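Local coordinates for protein transcription factor TAU subunit SFC1 (PDB 4BJJ) that helps TFIIIC bind box A promoter sites and recruit RNA polymerase III to tRNA genes, seen here as its Sfc7-interacting domain, at residues 6-19 against 89-102. The protein carries 3 engineered substitutions. Residues are numbered along the deposited sequence; the frame is centred on the assembly and turned at random.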
loop_
_atom_site.group_PDB
_atom_site.type_symbol
_atom_site.label_atom_id
_atom_site.label_comp_id
_atom_site.label_asym_id
_atom_site.label_seq_id
_atom_site.Cartn_x
_atom_site.Cartn_y
_atom_site.Cartn_z
ATOM N N LEU A 6 -20.198 -2.295 0.736
ATOM C CA LEU A 6 -19.541 -2.875 -0.417
ATOM C C LEU A 6 -18.742 -4.039 0.109
ATOM O O LEU A 6 -18.301 -4.013 1.244
ATOM C CB LEU A 6 -18.601 -1.845 -1.008
ATOM C CG LEU A 6 -17.715 -2.265 -2.160
ATOM C CD1 LEU A 6 -18.548 -2.664 -3.371
ATOM C CD2 LEU A 6 -16.812 -1.104 -2.480
ATOM N N LYS A 7 -18.563 -5.073 -0.691
ATOM C CA LYS A 7 -17.758 -6.205 -0.256
ATOM C C LYS A 7 -16.351 -6.130 -0.848
ATOM O O LYS A 7 -16.196 -5.758 -1.998
ATOM C CB LYS A 7 -18.454 -7.501 -0.649
ATOM C CG LYS A 7 -19.668 -7.776 0.207
ATOM C CD LYS A 7 -20.264 -9.129 -0.064
ATOM C CE LYS A 7 -21.172 -9.556 1.081
ATOM N NZ LYS A 7 -21.822 -10.878 0.820
ATOM N N ILE A 8 -15.331 -6.450 -0.049
ATOM C CA ILE A 8 -13.936 -6.501 -0.528
ATOM C C ILE A 8 -13.817 -7.487 -1.685
ATOM O O ILE A 8 -14.213 -8.650 -1.570
ATOM C CB ILE A 8 -12.932 -6.931 0.588
ATOM C CG1 ILE A 8 -12.930 -5.934 1.728
ATOM C CG2 ILE A 8 -11.486 -7.066 0.040
ATOM C CD1 ILE A 8 -12.118 -6.395 2.931
ATOM N N SER A 9 -13.248 -7.009 -2.787
ATOM C CA SER A 9 -13.070 -7.803 -3.999
ATOM C C SER A 9 -12.009 -8.910 -3.901
ATOM O O SER A 9 -11.376 -9.117 -2.863
ATOM C CB SER A 9 -12.706 -6.886 -5.176
ATOM O OG SER A 9 -11.309 -6.663 -5.244
ATOM N N ASP A 10 -11.860 -9.609 -5.025
ATOM C CA ASP A 10 -10.891 -10.684 -5.250
ATOM C C ASP A 10 -9.547 -10.204 -5.728
ATOM O O ASP A 10 -8.597 -10.965 -5.753
ATOM C CB ASP A 10 -11.406 -11.581 -6.377
ATOM C CG ASP A 10 -12.186 -12.747 -5.876
ATOM O OD1 ASP A 10 -12.398 -12.837 -4.650
ATOM O OD2 ASP A 10 -12.593 -13.575 -6.717
ATOM N N ASN A 11 -9.485 -8.968 -6.181
ATOM C CA ASN A 11 -8.263 -8.456 -6.751
ATOM C C ASN A 11 -7.188 -8.358 -5.685
ATOM O O ASN A 11 -7.469 -8.042 -4.526
ATOM C CB ASN A 11 -8.510 -7.080 -7.363
ATOM C CG ASN A 11 -9.689 -7.067 -8.317
ATOM O OD1 ASN A 11 -9.832 -7.935 -9.156
ATOM N ND2 ASN A 11 -10.547 -6.081 -8.170
ATOM N N GLU A 12 -5.954 -8.622 -6.086
ATOM C CA GLU A 12 -4.841 -8.568 -5.171
ATOM C C GLU A 12 -3.651 -7.835 -5.770
ATOM O O GLU A 12 -3.489 -7.770 -6.982
ATOM C CB GLU A 12 -4.471 -9.980 -4.769
ATOM C CG GLU A 12 -5.582 -10.710 -4.015
ATOM C CD GLU A 12 -5.124 -12.052 -3.470
ATOM O OE1 GLU A 12 -4.272 -12.680 -4.138
ATOM O OE2 GLU A 12 -5.587 -12.462 -2.369
ATOM N N TYR A 13 -2.817 -7.272 -4.899
ATOM C CA TYR A 13 -1.673 -6.482 -5.331
ATOM C C TYR A 13 -0.454 -6.744 -4.474
ATOM O O TYR A 13 -0.573 -7.212 -3.341
ATOM C CB TYR A 13 -1.972 -4.994 -5.219
ATOM C CG TYR A 13 -3.073 -4.509 -6.101
ATOM C CD1 TYR A 13 -4.400 -4.719 -5.770
ATOM C CD2 TYR A 13 -2.785 -3.825 -7.259
ATOM C CE1 TYR A 13 -5.404 -4.266 -6.591
ATOM C CE2 TYR A 13 -3.753 -3.363 -8.057
ATOM C CZ TYR A 13 -5.065 -3.575 -7.732
ATOM O OH TYR A 13 -6.029 -3.089 -8.583
ATOM N N ALA A 14 0.712 -6.401 -5.019
ATOM C CA ALA A 14 1.926 -6.263 -4.220
ATOM C C ALA A 14 2.258 -4.786 -4.028
ATOM O O ALA A 14 1.960 -3.956 -4.877
ATOM C CB ALA A 14 3.082 -6.951 -4.914
ATOM N N LEU A 15 2.923 -4.458 -2.938
ATOM C CA LEU A 15 3.195 -3.057 -2.646
ATOM C C LEU A 15 4.669 -2.887 -2.404
ATOM O O LEU A 15 5.253 -3.617 -1.640
ATOM C CB LEU A 15 2.398 -2.612 -1.424
ATOM C CG LEU A 15 2.774 -1.267 -0.791
ATOM C CD1 LEU A 15 2.376 -0.134 -1.713
ATOM C CD2 LEU A 15 2.125 -1.129 0.586
ATOM N N ILE A 16 5.261 -1.916 -3.079
ATOM C CA ILE A 16 6.645 -1.582 -2.890
ATOM C C ILE A 16 6.745 -0.239 -2.185
ATOM O O ILE A 16 6.360 0.787 -2.732
ATOM C CB ILE A 16 7.364 -1.517 -4.228
ATOM C CG1 ILE A 16 7.300 -2.879 -4.904
ATOM C CG2 ILE A 16 8.812 -1.136 -4.035
ATOM C CD1 ILE A 16 7.681 -2.852 -6.360
ATOM N N GLU A 17 7.281 -0.242 -0.973
ATOM C CA GLU A 17 7.459 1.005 -0.222
ATOM C C GLU A 17 8.834 1.595 -0.485
ATOM O O GLU A 17 9.794 1.308 0.220
ATOM C CB GLU A 17 7.206 0.781 1.271
ATOM C CG GLU A 17 5.750 0.419 1.588
ATOM C CD GLU A 17 5.424 0.403 3.091
ATOM O OE1 GLU A 17 6.316 0.675 3.941
ATOM O OE2 GLU A 17 4.258 0.109 3.424
ATOM N N HIS A 18 8.901 2.446 -1.501
ATOM C CA HIS A 18 10.142 3.052 -1.964
ATOM C C HIS A 18 10.410 4.346 -1.159
ATOM O O HIS A 18 9.486 5.063 -0.796
ATOM C CB HIS A 18 9.943 3.320 -3.443
ATOM C CG HIS A 18 11.169 3.714 -4.194
ATOM N ND1 HIS A 18 11.826 4.904 -3.968
ATOM C CD2 HIS A 18 11.802 3.135 -5.243
ATOM C CE1 HIS A 18 12.836 5.019 -4.812
ATOM N NE2 HIS A 18 12.838 3.960 -5.605
ATOM N N PRO A 19 11.675 4.636 -0.839
ATOM C CA PRO A 19 11.986 5.789 0.025
ATOM C C PRO A 19 12.282 7.091 -0.703
ATOM O O PRO A 19 12.376 8.137 -0.073
ATOM C CB PRO A 19 13.257 5.349 0.748
ATOM C CG PRO A 19 13.921 4.392 -0.210
ATOM C CD PRO A 19 12.836 3.744 -1.024
ATOM N N VAL A 89 -16.745 4.754 -2.406
ATOM C CA VAL A 89 -15.819 3.638 -2.564
ATOM C C VAL A 89 -16.190 2.785 -3.758
ATOM O O VAL A 89 -17.218 2.126 -3.762
ATOM C CB VAL A 89 -15.759 2.742 -1.306
ATOM C CG1 VAL A 89 -14.708 1.628 -1.488
ATOM C CG2 VAL A 89 -15.442 3.575 -0.053
ATOM N N GLN A 90 -15.323 2.795 -4.763
ATOM C CA GLN A 90 -15.520 2.035 -5.987
ATOM C C GLN A 90 -14.994 0.584 -5.852
ATOM O O GLN A 90 -15.570 -0.366 -6.396
ATOM C CB GLN A 90 -14.801 2.775 -7.125
ATOM C CG GLN A 90 -15.020 2.209 -8.514
ATOM C CD GLN A 90 -16.413 2.481 -9.043
ATOM O OE1 GLN A 90 -17.150 3.324 -8.503
ATOM N NE2 GLN A 90 -16.789 1.765 -10.108
ATOM N N ASN A 91 -13.893 0.413 -5.131
ATOM C CA ASN A 91 -13.280 -0.904 -4.997
ATOM C C ASN A 91 -12.356 -0.989 -3.780
ATOM O O ASN A 91 -11.672 -0.013 -3.407
ATOM C CB ASN A 91 -12.520 -1.257 -6.286
ATOM C CG ASN A 91 -12.228 -2.770 -6.422
ATOM O OD1 ASN A 91 -11.071 -3.194 -6.408
ATOM N ND2 ASN A 91 -13.277 -3.572 -6.575
ATOM N N VAL A 92 -12.361 -2.156 -3.148
ATOM C CA VAL A 92 -11.375 -2.482 -2.120
ATOM C C VAL A 92 -10.670 -3.782 -2.483
ATOM O O VAL A 92 -11.321 -4.762 -2.784
ATOM C CB VAL A 92 -12.006 -2.634 -0.721
ATOM C CG1 VAL A 92 -10.917 -2.849 0.334
ATOM C CG2 VAL A 92 -12.864 -1.416 -0.372
ATOM N N SER A 93 -9.337 -3.782 -2.420
ATOM C CA SER A 93 -8.522 -4.950 -2.772
ATOM C C SER A 93 -7.433 -5.201 -1.730
ATOM O O SER A 93 -6.963 -4.278 -1.083
ATOM C CB SER A 93 -7.855 -4.747 -4.134
ATOM O OG SER A 93 -8.796 -4.365 -5.101
ATOM N N ARG A 94 -7.029 -6.455 -1.583
ATOM C CA ARG A 94 -5.975 -6.780 -0.640
ATOM C C ARG A 94 -4.578 -6.601 -1.253
ATOM O O ARG A 94 -4.343 -6.915 -2.401
ATOM C CB ARG A 94 -6.145 -8.195 -0.116
ATOM C CG ARG A 94 -7.449 -8.406 0.592
ATOM C CD ARG A 94 -7.546 -9.809 1.169
ATOM N NE ARG A 94 -6.455 -10.116 2.091
ATOM C CZ ARG A 94 -6.204 -11.328 2.597
ATOM N NH1 ARG A 94 -6.965 -12.355 2.253
ATOM N NH2 ARG A 94 -5.188 -11.518 3.449
ATOM N N ILE A 95 -3.687 -6.022 -0.465
ATOM C CA ILE A 95 -2.284 -5.961 -0.759
ATOM C C ILE A 95 -1.706 -7.191 -0.015
ATOM O O ILE A 95 -1.652 -7.219 1.218
ATOM C CB ILE A 95 -1.695 -4.629 -0.237
ATOM C CG1 ILE A 95 -2.332 -3.449 -0.964
ATOM C CG2 ILE A 95 -0.192 -4.567 -0.405
ATOM C CD1 ILE A 95 -2.043 -2.079 -0.320
ATOM N N ARG A 96 -1.306 -8.217 -0.763
ATOM C CA ARG A 96 -0.919 -9.494 -0.155
ATOM C C ARG A 96 0.536 -9.526 0.280
ATOM O O ARG A 96 0.872 -10.257 1.198
ATOM C CB ARG A 96 -1.199 -10.672 -1.089
ATOM C CG ARG A 96 -2.670 -10.932 -1.397
ATOM C CD ARG A 96 -3.555 -11.006 -0.185
ATOM N NE ARG A 96 -3.222 -12.068 0.759
ATOM C CZ ARG A 96 -3.685 -13.319 0.679
ATOM N NH1 ARG A 96 -4.465 -13.692 -0.319
ATOM N NH2 ARG A 96 -3.331 -14.213 1.580
ATOM N N GLN A 97 1.387 -8.750 -0.377
ATOM C CA GLN A 97 2.789 -8.648 0.013
ATOM C C GLN A 97 3.368 -7.242 -0.122
ATOM O O GLN A 97 2.967 -6.455 -0.971
ATOM C CB GLN A 97 3.681 -9.648 -0.752
ATOM C CG GLN A 97 4.422 -10.544 0.245
ATOM C CD GLN A 97 5.247 -11.635 -0.390
ATOM O OE1 GLN A 97 5.988 -11.406 -1.333
ATOM N NE2 GLN A 97 5.158 -12.826 0.165
ATOM N N VAL A 98 4.341 -6.952 0.728
ATOM C CA VAL A 98 4.966 -5.652 0.772
ATOM C C VAL A 98 6.470 -5.807 0.684
ATOM O O VAL A 98 7.045 -6.620 1.389
ATOM C CB VAL A 98 4.627 -4.917 2.088
ATOM C CG1 VAL A 98 4.991 -3.478 1.977
ATOM C CG2 VAL A 98 3.168 -5.019 2.371
ATOM N N PHE A 99 7.093 -5.020 -0.180
ATOM C CA PHE A 99 8.541 -4.855 -0.186
ATOM C C PHE A 99 8.868 -3.559 0.567
ATOM O O PHE A 99 8.523 -2.454 0.132
ATOM C CB PHE A 99 9.062 -4.806 -1.623
ATOM C CG PHE A 99 8.786 -6.058 -2.420
ATOM C CD1 PHE A 99 7.542 -6.265 -3.007
ATOM C CD2 PHE A 99 9.782 -7.031 -2.586
ATOM C CE1 PHE A 99 7.294 -7.399 -3.744
ATOM C CE2 PHE A 99 9.539 -8.180 -3.326
ATOM C CZ PHE A 99 8.296 -8.361 -3.914
ATOM N N LEU A 100 9.515 -3.724 1.708
ATOM C CA LEU A 100 9.780 -2.638 2.642
ATOM C C LEU A 100 11.188 -2.110 2.457
ATOM O O LEU A 100 12.166 -2.756 2.823
ATOM C CB LEU A 100 9.607 -3.127 4.079
ATOM C CG LEU A 100 8.224 -3.696 4.430
ATOM C CD1 LEU A 100 8.327 -4.686 5.568
ATOM C CD2 LEU A 100 7.233 -2.639 4.797
ATOM N N PHE A 101 11.275 -0.930 1.869
ATOM C CA PHE A 101 12.531 -0.226 1.763
ATOM C C PHE A 101 12.585 0.944 2.744
ATOM O O PHE A 101 13.647 1.233 3.269
ATOM C CB PHE A 101 12.762 0.258 0.338
ATOM C CG PHE A 101 13.142 -0.814 -0.598
ATOM C CD1 PHE A 101 14.356 -1.456 -0.469
ATOM C CD2 PHE A 101 12.294 -1.184 -1.612
ATOM C CE1 PHE A 101 14.714 -2.451 -1.338
ATOM C CE2 PHE A 101 12.655 -2.183 -2.486
ATOM C CZ PHE A 101 13.880 -2.814 -2.354
ATOM N N ARG A 102 11.458 1.619 2.996
ATOM C CA ARG A 102 11.443 2.688 4.014
ATOM C C ARG A 102 11.663 2.097 5.379
ATOM O O ARG A 102 11.303 0.948 5.622
ATOM C CB ARG A 102 10.121 3.446 4.021
ATOM C CG ARG A 102 9.759 3.966 2.674
ATOM C CD ARG A 102 8.713 5.020 2.740
ATOM N NE ARG A 102 7.376 4.462 2.796
ATOM C CZ ARG A 102 6.583 4.268 1.745
ATOM N NH1 ARG A 102 6.991 4.559 0.511
ATOM N NH2 ARG A 102 5.364 3.784 1.938
HETATM O O HOH W 1 -14.443 -4.023 -3.955
HETATM O O HOH W 2 -8.632 -9.061 -2.605
HETATM O O HOH W 3 8.878 0.197 4.131
#
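Tyr13 and Leu15 of strand 12-18 send both N-H and C=O groups to strand 89-100, which runs in the same direction although the segment axes diverge by 47°. Tyr13 N donates to Arg94 O, and Tyr13 O receives Arg96 N; Phe99 N gives Leu15 O a nearly straight bond of 2.7 Å. Glu17 N reaches Phe99 O; just past the strand's end Phe101 N and Arg102 N meet Glu17 O, a forked acceptor, from opposite faces of its carbonyl plane. Before the ladder, Ser9 grips Val92 O twice, through N at 3.0 Å and OG at 3.1 Å, while the same OG accepts Asn11 N in an ST turn. This parallel pair is consistent with the Tau95 triple-barrel family, assigned to part of the chain: strands 68-73 and 78-83 join strand 89-100 antiparallel, and a strand of the partner protein pairs antiparallel with Leu6, Lys7 and residues 13-18, carrying the sheet across the interface. On one face Ile16 CG1 meets Phe99 CD1 obliquely at 3.9 Å; on the other Leu15 CB presses on Ile95 CG2 at 3.4 Å. Glu12 OE2 and Arg96 NH1, 2.6 Å apart, form a salt bridge on the syn side, in the guanidinium plane but tilted out of the nearly perpendicular carboxylate plane; Arg96 bends at chi2 and chi3 to get there. Arg102 folds back at chi3 (-84°), laying its guanidinium face over Glu17 CB while NH1 donates to His18 O at 2.9 Å. Its NH2 has a long, charge-based link to Glu17 OE1 and pairs more strongly with an acid of the partner protein; Glu17 OE2 turns to Arg75. Shortened to an alanine, Arg102 would probably leave His18 O and that acid without their mate and uncover Glu17. Water 3 links Glu17 OE1 to Arg102 O.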